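Local coordinates for methionyl-tRNA formyltransferase (Clostridium thermocellum, PDB 1ZGH), which probably transfers a formyl group from 10-formyltetrahydrofolate to the amino group of methionine carried by initiator tRNA, at residues 93-98 against 133-138; 48-53 against 57-62; 121-126 against 190-195; 158-163 against 221-226. One frame throughout, in Å; residues are numbered along the deposited sequence.

Interaction 1 (93-98 against 133-138)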
# COMPACT_ATOMS: atom_id res chain seq x y z
N GLU A 93 -0.65 -9.62 -19.93
CA GLU A 93 -1.87 -9.65 -20.73
C GLU A 93 -2.98 -8.76 -20.15
O GLU A 93 -3.87 -8.31 -20.89
CB GLU A 93 -2.38 -11.08 -20.93
N ILE A 94 -2.92 -8.47 -18.85
CA ILE A 94 -3.84 -7.52 -18.25
C ILE A 94 -3.37 -6.05 -18.38
O ILE A 94 -4.14 -5.22 -18.89
CB ILE A 94 -4.16 -7.89 -16.79
CG1 ILE A 94 -4.97 -9.19 -16.77
CG2 ILE A 94 -4.94 -6.75 -16.10
CD1 ILE A 94 -5.15 -9.74 -15.40
N PHE A 95 -2.17 -5.70 -17.95
CA PHE A 95 -1.80 -4.27 -18.00
C PHE A 95 -1.57 -3.74 -19.43
O PHE A 95 -1.60 -2.54 -19.65
CB PHE A 95 -0.67 -3.87 -17.04
CG PHE A 95 0.68 -4.43 -17.38
CD1 PHE A 95 1.27 -5.38 -16.53
CD2 PHE A 95 1.41 -3.96 -18.45
CE1 PHE A 95 2.54 -5.89 -16.81
CE2 PHE A 95 2.68 -4.48 -18.75
CZ PHE A 95 3.24 -5.44 -17.94
N GLU A 96 -1.36 -4.62 -20.40
CA GLU A 96 -1.21 -4.18 -21.78
C GLU A 96 -2.55 -4.01 -22.50
O GLU A 96 -2.60 -3.41 -23.58
CB GLU A 96 -0.34 -5.16 -22.56
CG GLU A 96 1.14 -5.07 -22.23
CD GLU A 96 1.98 -6.00 -23.08
OE1 GLU A 96 1.42 -6.65 -24.00
OE2 GLU A 96 3.20 -6.08 -22.84
N ASN A 97 -3.62 -4.56 -21.95
CA ASN A 97 -4.91 -4.53 -22.62
C ASN A 97 -5.96 -3.71 -21.90
O ASN A 97 -7.02 -3.47 -22.47
CB ASN A 97 -5.41 -5.96 -22.86
CG ASN A 97 -4.53 -6.73 -23.84
OD1 ASN A 97 -4.46 -6.40 -25.02
ND2 ASN A 97 -3.83 -7.74 -23.34
N PHE A 98 -5.68 -3.28 -20.68
CA PHE A 98 -6.62 -2.50 -19.87
C PHE A 98 -5.81 -1.46 -19.09
O PHE A 98 -4.63 -1.68 -18.79
CB PHE A 98 -7.40 -3.42 -18.90
CG PHE A 98 -8.15 -4.52 -19.60
CD1 PHE A 98 -7.60 -5.79 -19.71
CD2 PHE A 98 -9.38 -4.26 -20.22
CE1 PHE A 98 -8.27 -6.80 -20.40
CE2 PHE A 98 -10.06 -5.27 -20.91
CZ PHE A 98 -9.51 -6.54 -21.01
N ILE A 133 -0.62 5.82 -10.71
CA ILE A 133 0.17 5.55 -11.92
C ILE A 133 -0.40 4.45 -12.79
O ILE A 133 -1.07 3.54 -12.30
CB ILE A 133 1.62 5.17 -11.58
CG1 ILE A 133 1.68 3.79 -10.90
CG2 ILE A 133 2.24 6.24 -10.70
CD1 ILE A 133 3.08 3.31 -10.61
N LYS A 134 -0.13 4.55 -14.08
CA LYS A 134 -0.57 3.57 -15.05
C LYS A 134 0.48 2.48 -15.12
O LYS A 134 1.63 2.74 -15.50
CB LYS A 134 -0.72 4.20 -16.44
CG LYS A 134 -1.46 3.29 -17.42
CD LYS A 134 -1.56 3.87 -18.78
CE LYS A 134 -2.18 2.87 -19.74
NZ LYS A 134 -2.66 3.55 -20.98
N VAL A 135 0.09 1.27 -14.79
CA VAL A 135 1.00 0.13 -14.81
C VAL A 135 1.58 -0.09 -16.23
O VAL A 135 0.83 -0.11 -17.21
CB VAL A 135 0.24 -1.12 -14.34
CG1 VAL A 135 1.11 -2.36 -14.38
CG2 VAL A 135 -0.31 -0.87 -12.92
N ASP A 136 2.90 -0.25 -16.32
CA ASP A 136 3.57 -0.44 -17.62
C ASP A 136 4.57 -1.60 -17.60
O ASP A 136 5.42 -1.69 -18.49
CB ASP A 136 4.31 0.83 -18.04
CG ASP A 136 5.46 1.19 -17.08
OD1 ASP A 136 5.69 0.47 -16.06
OD2 ASP A 136 6.14 2.20 -17.33
N GLY A 137 4.51 -2.46 -16.60
CA GLY A 137 5.44 -3.60 -16.55
C GLY A 137 6.81 -3.38 -15.89
O GLY A 137 7.43 -4.35 -15.43
N GLY A 138 7.30 -2.14 -15.86
CA GLY A 138 8.48 -1.79 -15.05
C GLY A 138 8.11 -1.59 -13.59
O GLY A 138 6.93 -1.50 -13.25
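One face of the F95 ring is met by the peptide joining D136 to G137: G137 N stands 3.4 Å above the plane of the F95 ring, offset toward its rim. The other two approaches are oblique. D136 C lies 3.6 Å from F95 CE2, on the outer part of the ring, while V135 CG1 comes in at the root of the side chain, 3.5 Å from F95 CB and 3.7 Å from F95 CG. The side chains of F95 and V135 cross at about a right angle. Of the valine's atoms, the CG1 methyl makes the nearest contacts. Two torsions prepare this meeting: F95 CG sits between the backbone N and the carbonyl carbon (chi1 68°), and V135 CG1 is anti to its own backbone N. In fold terms, the short helix 92-95 packs against the chain just leaving strand 127-134 of the mixed sheet. V135 is still backbone-bonded to C100 of the adjoining antiparallel strand 100-104, and F95 and V135 both rest on C100. Beyond V135 the chain turns. D136 OD1 accepts G138 N at 3.1 Å, an Asx turn in which the donor comes from above the carboxylate plane, and the same OD1 is hydrogen-bonded to T141 OG1. G137, at positive phi (87°), brings bare backbone to the aromatic ring.

Interaction 2 (48-53 against 57-62)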
# COMPACT_ATOMS: atom_id res chain seq x y z
N LYS A 48 -18.25 -0.29 0.05
CA LYS A 48 -18.93 0.98 0.29
C LYS A 48 -18.98 1.81 -0.99
O LYS A 48 -20.05 2.36 -1.35
CB LYS A 48 -18.19 1.74 1.39
CG LYS A 48 -18.83 3.02 1.80
N PHE A 49 -17.85 1.89 -1.70
CA PHE A 49 -17.76 2.65 -2.95
C PHE A 49 -18.71 2.05 -4.00
O PHE A 49 -19.41 2.80 -4.72
CB PHE A 49 -16.32 2.69 -3.48
CG PHE A 49 -16.18 3.44 -4.76
CD1 PHE A 49 -16.43 2.81 -5.98
CD2 PHE A 49 -15.84 4.79 -4.76
CE1 PHE A 49 -16.35 3.51 -7.19
CE2 PHE A 49 -15.77 5.49 -5.98
CZ PHE A 49 -16.04 4.84 -7.19
N LYS A 50 -18.76 0.73 -4.09
CA LYS A 50 -19.66 0.06 -5.07
C LYS A 50 -21.14 0.39 -4.80
O LYS A 50 -21.89 0.69 -5.71
CB LYS A 50 -19.44 -1.46 -5.03
CG LYS A 50 -20.48 -2.28 -5.80
CD LYS A 50 -20.24 -3.78 -5.68
CE LYS A 50 -21.32 -4.53 -6.44
NZ LYS A 50 -20.79 -5.73 -7.11
N LYS A 51 -21.55 0.29 -3.54
CA LYS A 51 -22.91 0.61 -3.14
C LYS A 51 -23.26 2.08 -3.37
O LYS A 51 -24.34 2.39 -3.90
CB LYS A 51 -23.13 0.27 -1.67
N GLU A 52 -22.39 2.99 -2.97
CA GLU A 52 -22.69 4.41 -3.12
C GLU A 52 -22.73 4.90 -4.57
O GLU A 52 -23.39 5.89 -4.87
CB GLU A 52 -21.72 5.26 -2.29
CG GLU A 52 -21.90 5.05 -0.79
CD GLU A 52 -20.79 5.66 0.03
OE1 GLU A 52 -19.74 6.04 -0.55
OE2 GLU A 52 -20.94 5.74 1.28
N ASN A 53 -22.06 4.19 -5.48
CA ASN A 53 -21.98 4.64 -6.86
C ASN A 53 -22.68 3.74 -7.87
O ASN A 53 -22.35 3.77 -9.06
CB ASN A 53 -20.52 4.86 -7.24
CG ASN A 53 -19.89 5.99 -6.45
OD1 ASN A 53 -20.03 7.15 -6.81
ND2 ASN A 53 -19.22 5.65 -5.35
N TYR A 57 -21.34 3.64 -11.85
CA TYR A 57 -20.35 2.58 -12.15
C TYR A 57 -20.91 1.19 -11.93
O TYR A 57 -21.71 1.00 -11.03
CB TYR A 57 -19.10 2.80 -11.28
CG TYR A 57 -18.56 4.22 -11.31
CD1 TYR A 57 -18.40 4.95 -10.13
CD2 TYR A 57 -18.23 4.83 -12.52
CE1 TYR A 57 -17.92 6.27 -10.16
CE2 TYR A 57 -17.77 6.14 -12.56
CZ TYR A 57 -17.62 6.85 -11.38
OH TYR A 57 -17.15 8.14 -11.42
N ASN A 58 -20.56 0.23 -12.79
CA ASN A 58 -20.72 -1.19 -12.44
C ASN A 58 -19.36 -1.59 -11.92
O ASN A 58 -18.41 -1.66 -12.69
CB ASN A 58 -21.08 -2.09 -13.63
CG ASN A 58 -21.26 -3.58 -13.23
OD1 ASN A 58 -21.09 -3.96 -12.07
ND2 ASN A 58 -21.62 -4.40 -14.20
N THR A 59 -19.29 -1.81 -10.61
CA THR A 59 -18.05 -2.09 -9.90
C THR A 59 -17.95 -3.58 -9.61
O THR A 59 -18.84 -4.17 -8.99
CB THR A 59 -17.97 -1.28 -8.58
OG1 THR A 59 -18.13 0.12 -8.86
CG2 THR A 59 -16.64 -1.47 -7.90
N THR A 60 -16.88 -4.20 -10.10
CA THR A 60 -16.52 -5.58 -9.72
C THR A 60 -15.33 -5.54 -8.75
O THR A 60 -14.30 -4.95 -9.07
CB THR A 60 -16.20 -6.41 -11.00
OG1 THR A 60 -17.29 -6.32 -11.91
CG2 THR A 60 -15.97 -7.89 -10.69
N ILE A 61 -15.48 -6.16 -7.59
CA ILE A 61 -14.45 -6.21 -6.58
C ILE A 61 -13.76 -7.58 -6.66
O ILE A 61 -14.43 -8.62 -6.65
CB ILE A 61 -15.01 -5.97 -5.17
CG1 ILE A 61 -15.75 -4.64 -5.13
CG2 ILE A 61 -13.88 -5.94 -4.12
CD1 ILE A 61 -16.48 -4.42 -3.82
N ILE A 62 -12.44 -7.55 -6.82
CA ILE A 62 -11.64 -8.75 -6.90
C ILE A 62 -10.65 -8.75 -5.76
O ILE A 62 -9.95 -7.76 -5.54
CB ILE A 62 -10.93 -8.83 -8.26
CG1 ILE A 62 -12.00 -9.00 -9.37
CG2 ILE A 62 -9.91 -9.95 -8.25
CD1 ILE A 62 -11.44 -9.06 -10.79
O HOH W 1 -18.01 -7.37 -6.95
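Two direct hydrogen bonds tie N53 and K50 to the strand. Y57 N donates to N53 O at 3.0 Å, nearly straight (N-H...O 170°). Nearer the middle of the strand, K50 NZ reaches T59 O at 3.1 Å, and this bond, like the first, runs nearly along the C=O axis of its acceptor. K50 CG is anti to the backbone N, and a bend at chi4 sets NZ at T59 O. A water extends the polar edge, taking a hydrogen from I61 N at 2.9 Å and a weak one from K50 NZ. Inside the helical segment, N53 ND2 donates to F49 O at 2.9 Å, on a lone pair in the carbonyl plane. That bond fixes the amide where ND2 lies 3.4 Å above the centre of the F49 ring.

The aromatic contact is different in kind. F49 and Y57 meet rim to rim, with ring centroids 5.9 Å apart and planes only 11° from parallel, neither ring lying over the other. Apolar packing accompanies this pair: K50 CB sits 3.8 Å from T59 CB as the two side chains slide past each other in opposite directions, and N53 CB presses on Y57 CD1. T59 OG1 is buried here without a polar partner in the model. L176 of helix 156-178 touches both rings. With directions 157° apart, helix 48-52 runs nearly antiparallel to strand 57-62, the return geometry of a beta-alpha-beta unit, here 31-36, 40-52 and 57-62 at the edge of a Rossmann-like sheet.

Interaction 3 (121-126 against 190-195)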
# COMPACT_ATOMS: atom_id res chain seq x y z
N ILE A 121 9.55 5.16 6.49
CA ILE A 121 9.71 5.33 7.94
C ILE A 121 11.15 5.08 8.39
O ILE A 121 11.69 5.91 9.11
CB ILE A 121 8.69 4.53 8.76
CG1 ILE A 121 7.29 5.09 8.51
CG2 ILE A 121 9.02 4.60 10.31
CD1 ILE A 121 6.17 4.32 9.21
N GLU A 122 11.81 4.02 7.88
CA GLU A 122 13.29 3.89 8.05
C GLU A 122 14.08 5.12 7.68
O GLU A 122 15.14 5.40 8.28
CB GLU A 122 13.83 2.75 7.18
CG GLU A 122 13.59 1.39 7.75
CD GLU A 122 14.32 0.34 6.93
OE1 GLU A 122 15.57 0.43 6.79
OE2 GLU A 122 13.63 -0.54 6.38
N ARG A 123 13.68 5.80 6.62
CA ARG A 123 14.38 6.98 6.19
C ARG A 123 14.00 8.23 7.02
O ARG A 123 14.40 9.32 6.67
CB ARG A 123 14.20 7.21 4.70
CG ARG A 123 14.96 6.17 3.85
CD ARG A 123 14.56 6.19 2.40
NE ARG A 123 15.39 5.29 1.60
CZ ARG A 123 15.36 3.96 1.67
NH1 ARG A 123 14.52 3.34 2.47
NH2 ARG A 123 16.16 3.24 0.89
N GLY A 124 13.24 8.08 8.10
CA GLY A 124 12.80 9.22 8.91
C GLY A 124 11.81 10.17 8.23
O GLY A 124 11.71 11.35 8.61
N ILE A 125 11.10 9.69 7.21
CA ILE A 125 10.19 10.57 6.48
C ILE A 125 8.81 10.60 7.18
O ILE A 125 8.25 9.54 7.52
CB ILE A 125 10.08 10.12 5.01
CG1 ILE A 125 11.41 10.34 4.29
CG2 ILE A 125 8.93 10.84 4.26
CD1 ILE A 125 11.59 9.47 3.07
N LYS A 126 8.26 11.80 7.36
CA LYS A 126 6.98 11.95 8.04
C LYS A 126 5.82 12.33 7.14
O LYS A 126 4.67 12.25 7.57
CB LYS A 126 7.08 12.94 9.20
CG LYS A 126 7.68 12.29 10.48
CD LYS A 126 6.76 11.25 11.21
CE LYS A 126 7.51 10.67 12.43
NZ LYS A 126 6.60 9.85 13.35
N THR A 190 14.90 6.85 -7.42
CA THR A 190 15.47 6.07 -6.33
C THR A 190 14.69 4.77 -6.28
O THR A 190 13.51 4.75 -6.62
CB THR A 190 15.34 6.84 -5.00
OG1 THR A 190 16.37 7.83 -4.93
CG2 THR A 190 15.44 5.92 -3.80
N VAL A 191 15.35 3.68 -5.91
CA VAL A 191 14.69 2.39 -5.89
C VAL A 191 14.76 1.77 -4.50
O VAL A 191 15.83 1.64 -3.88
CB VAL A 191 15.13 1.42 -7.01
CG1 VAL A 191 15.14 2.13 -8.38
CG2 VAL A 191 16.49 0.79 -6.72
N PHE A 192 13.57 1.44 -4.01
CA PHE A 192 13.37 0.74 -2.77
C PHE A 192 13.36 -0.74 -3.05
O PHE A 192 12.91 -1.16 -4.12
CB PHE A 192 11.98 1.09 -2.23
CG PHE A 192 11.85 2.46 -1.65
CD1 PHE A 192 12.95 3.26 -1.38
CD2 PHE A 192 10.58 2.92 -1.30
CE1 PHE A 192 12.78 4.53 -0.79
CE2 PHE A 192 10.41 4.17 -0.69
CZ PHE A 192 11.52 4.97 -0.41
N GLN A 193 13.77 -1.53 -2.06
CA GLN A 193 13.70 -2.99 -2.12
C GLN A 193 12.62 -3.53 -1.20
O GLN A 193 12.33 -2.96 -0.14
CB GLN A 193 15.03 -3.57 -1.71
CG GLN A 193 16.17 -3.02 -2.50
CD GLN A 193 17.44 -3.82 -2.36
OE1 GLN A 193 18.33 -3.46 -1.58
NE2 GLN A 193 17.55 -4.91 -3.14
N ARG A 194 12.05 -4.66 -1.61
CA ARG A 194 11.05 -5.33 -0.84
C ARG A 194 11.71 -5.86 0.42
O ARG A 194 12.79 -6.41 0.38
CB ARG A 194 10.37 -6.46 -1.62
CG ARG A 194 9.10 -6.94 -0.91
N ARG A 195 11.09 -5.64 1.57
CA ARG A 195 11.71 -6.06 2.83
C ARG A 195 11.31 -7.52 3.10
O ARG A 195 10.21 -7.91 2.76
CB ARG A 195 11.34 -5.08 3.97
CG ARG A 195 12.24 -3.80 3.91
CD ARG A 195 11.95 -2.68 4.94
NE ARG A 195 12.36 -3.05 6.32
CZ ARG A 195 11.61 -3.79 7.13
NH1 ARG A 195 10.44 -4.19 6.73
NH2 ARG A 195 12.03 -4.14 8.32
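A Schellman motif ends helix 116-122, and E122 and R123, at that end, reach across to R195 and F192. G124, at positive phi, is its C-prime residue: G124 N bonds to I121 O at 2.9 Å, and I125 N to L120 O. One face of the R123 guanidinium is met by a rim atom of F192. F192 CE1 stands 3.5 Å above the guanidinium plane, over its centre, and is 3.6 Å from R123 CZ. The two planes are 45° apart, a tilt that keeps the group from lying flat on the ring. R123 NH1 is hydrogen-bonded to N119 O, in the helix just before it, which should limit the swing of the charged end.

The second contact is a salt bridge. E122 OE2 lies 2.8 Å from R195 NE, and it is also 3.1 Å from R195 CD. Carboxylate and guanidinium planes stand 78° apart, and with OE2 and NE the only close polar pair, this is a single-atom contact rather than a two-pronged, coplanar one. A bend at CG-CD in R195 (chi3 72°) turns NE toward the glutamate. F192 also rests on N119 and L120, while R195 touches Q118 and M217, the latter in helix 208-217. The weakly bonded strand 191-192, pairing in parallel with 112-113, thus leads into a chain lying along helix 116-122, a course consistent with the linker between the catalytic and C-terminal domains of methionyl-tRNA formyltransferases.

Interaction 4 (158-163 against 221-226)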
# COMPACT_ATOMS: atom_id res chain seq x y z
N GLU A 158 -2.92 2.15 10.78
CA GLU A 158 -3.48 3.51 10.80
C GLU A 158 -3.12 4.29 9.53
O GLU A 158 -3.95 4.96 8.92
CB GLU A 158 -2.99 4.26 12.07
CG GLU A 158 -3.74 3.86 13.34
CD GLU A 158 -3.04 4.29 14.64
OE1 GLU A 158 -1.91 4.79 14.56
OE2 GLU A 158 -3.61 4.11 15.73
N ILE A 159 -1.88 4.13 9.08
CA ILE A 159 -1.40 4.85 7.91
C ILE A 159 -2.05 4.28 6.64
O ILE A 159 -2.47 5.03 5.78
CB ILE A 159 0.17 4.74 7.80
CG1 ILE A 159 0.82 5.54 8.96
CG2 ILE A 159 0.66 5.23 6.42
CD1 ILE A 159 2.28 5.14 9.21
N PHE A 160 -2.13 2.96 6.54
CA PHE A 160 -2.79 2.32 5.38
C PHE A 160 -4.28 2.67 5.32
O PHE A 160 -4.82 2.91 4.23
CB PHE A 160 -2.57 0.80 5.36
CG PHE A 160 -1.19 0.38 5.03
CD1 PHE A 160 -0.48 0.96 3.98
CD2 PHE A 160 -0.60 -0.67 5.72
CE1 PHE A 160 0.79 0.53 3.67
CE2 PHE A 160 0.65 -1.09 5.40
CZ PHE A 160 1.34 -0.50 4.36
N MSE A 161 -4.94 2.75 6.47
CA MSE A 161 -6.35 3.18 6.47
C MSE A 161 -6.52 4.66 6.10
O MSE A 161 -7.46 5.04 5.43
CB MSE A 161 -7.03 2.87 7.82
CG MSE A 161 -7.08 1.37 8.09
SE MSE A 161 -8.05 1.01 9.77
CE MSE A 161 -7.02 1.79 10.93
N ARG A 162 -5.59 5.50 6.54
CA ARG A 162 -5.56 6.91 6.17
C ARG A 162 -5.36 7.07 4.64
O ARG A 162 -6.07 7.84 3.99
CB ARG A 162 -4.42 7.59 6.96
CG ARG A 162 -4.26 9.09 6.78
CD ARG A 162 -3.04 9.60 7.63
NE ARG A 162 -3.11 9.20 9.03
CZ ARG A 162 -2.10 8.82 9.80
NH1 ARG A 162 -0.86 8.84 9.34
NH2 ARG A 162 -2.33 8.45 11.07
N ALA A 163 -4.45 6.28 4.08
CA ALA A 163 -4.19 6.29 2.64
C ALA A 163 -5.41 5.81 1.86
O ALA A 163 -5.80 6.41 0.84
CB ALA A 163 -3.01 5.43 2.34
N GLU A 221 -2.28 -5.44 9.74
CA GLU A 221 -2.85 -6.69 9.29
C GLU A 221 -1.93 -7.33 8.28
O GLU A 221 -1.62 -6.73 7.23
CB GLU A 221 -4.24 -6.42 8.70
CG GLU A 221 -5.05 -7.60 8.27
CD GLU A 221 -6.37 -7.13 7.73
OE1 GLU A 221 -7.20 -6.61 8.56
OE2 GLU A 221 -6.52 -7.20 6.49
N GLY A 222 -1.48 -8.54 8.61
CA GLY A 222 -0.72 -9.38 7.68
C GLY A 222 0.78 -9.12 7.69
O GLY A 222 1.49 -9.75 6.93
N TYR A 223 1.27 -8.19 8.52
CA TYR A 223 2.69 -7.81 8.52
C TYR A 223 3.45 -8.54 9.61
O TYR A 223 2.86 -8.80 10.66
CB TYR A 223 2.86 -6.28 8.61
CG TYR A 223 2.38 -5.62 7.35
CD1 TYR A 223 3.23 -5.49 6.25
CD2 TYR A 223 1.05 -5.18 7.21
CE1 TYR A 223 2.78 -4.90 5.06
CE2 TYR A 223 0.59 -4.62 6.03
CZ TYR A 223 1.47 -4.47 4.95
OH TYR A 223 1.02 -3.91 3.74
N PRO A 224 4.74 -8.88 9.38
CA PRO A 224 5.58 -9.58 10.38
C PRO A 224 6.05 -8.59 11.43
O PRO A 224 6.88 -7.71 11.14
CB PRO A 224 6.79 -10.09 9.58
CG PRO A 224 6.91 -9.14 8.42
CD PRO A 224 5.49 -8.64 8.12
N ARG A 225 5.54 -8.73 12.65
CA ARG A 225 5.85 -7.77 13.71
C ARG A 225 7.34 -7.61 13.99
O ARG A 225 8.11 -8.56 13.89
CB ARG A 225 5.16 -8.17 15.01
CG ARG A 225 3.64 -8.11 14.98
CD ARG A 225 3.07 -6.74 14.98
NE ARG A 225 1.59 -6.81 14.96
CZ ARG A 225 0.88 -7.01 13.85
NH1 ARG A 225 1.51 -7.17 12.68
NH2 ARG A 225 -0.45 -7.07 13.91
N ALA A 226 7.70 -6.43 14.48
CA ALA A 226 9.03 -6.16 14.94
C ALA A 226 9.36 -7.13 16.08
O ALA A 226 8.54 -7.39 16.95
CB ALA A 226 9.17 -4.72 15.43
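F160 and Y223 make the whole of this small contact, and its close part is confined to the outer part of the F160 ring and the hydroxyl end of Y223. Y223 OH lies 3.3 Å from F160 CE2 and 3.5 Å from F160 CZ, and behind the hydroxyl Y223 CZ is 3.5 Å from F160 CE2. The side chains come from opposite directions. Y223 CG is anti to the carbonyl carbon (chi1 -69°), the orientation that carries the ring toward F160. Their ring planes are 24° apart and the centroids 5.5 Å, near-parallel rings slid so far that they barely overlap; the hydroxyl reaches the other ring obliquely.

Away from those atoms the segments separate quickly. The nearest pair of CA atoms, F160 and E221, is 9.8 Å apart, only 82 Å² is buried in all, and both aromatic residues remain partly exposed. No hydrogen bond crosses between the two segments. E221 N is instead bonded to E157 OE2, one residue before the helical segment, and E221 OE1 to S40 OG.

F160 also touches W41 of helix 40-52, L117 of helix 116-122 and M105. The loop carrying Y223, which touches K39 and H85, runs from helix 208-217 toward strand 227-230 of the C-terminal antiparallel sheet.

In the fold
Interactions 1 and 2 reach the same mixed sheet, yet their centres are 22 Å apart and their nearest atoms about 8 Å: one lies beside strands 100-104 and 127-134, the other at the outermost strand 57-62. Interactions 3 and 4 probably both bear on the passage to the C-terminal part. Their centres are 15 Å apart and they touch, I121 CD1 lying 4.0 Å from I159 CD1, where helices 116-122 and 156-178 pack together; their segments also alternate along the chain. Interaction 2 lies across the chain's centre from interaction 3, about 33 Å between centres. Helix 40-52 bears on both interactions 2 and 4, whose centres are 24 Å apart.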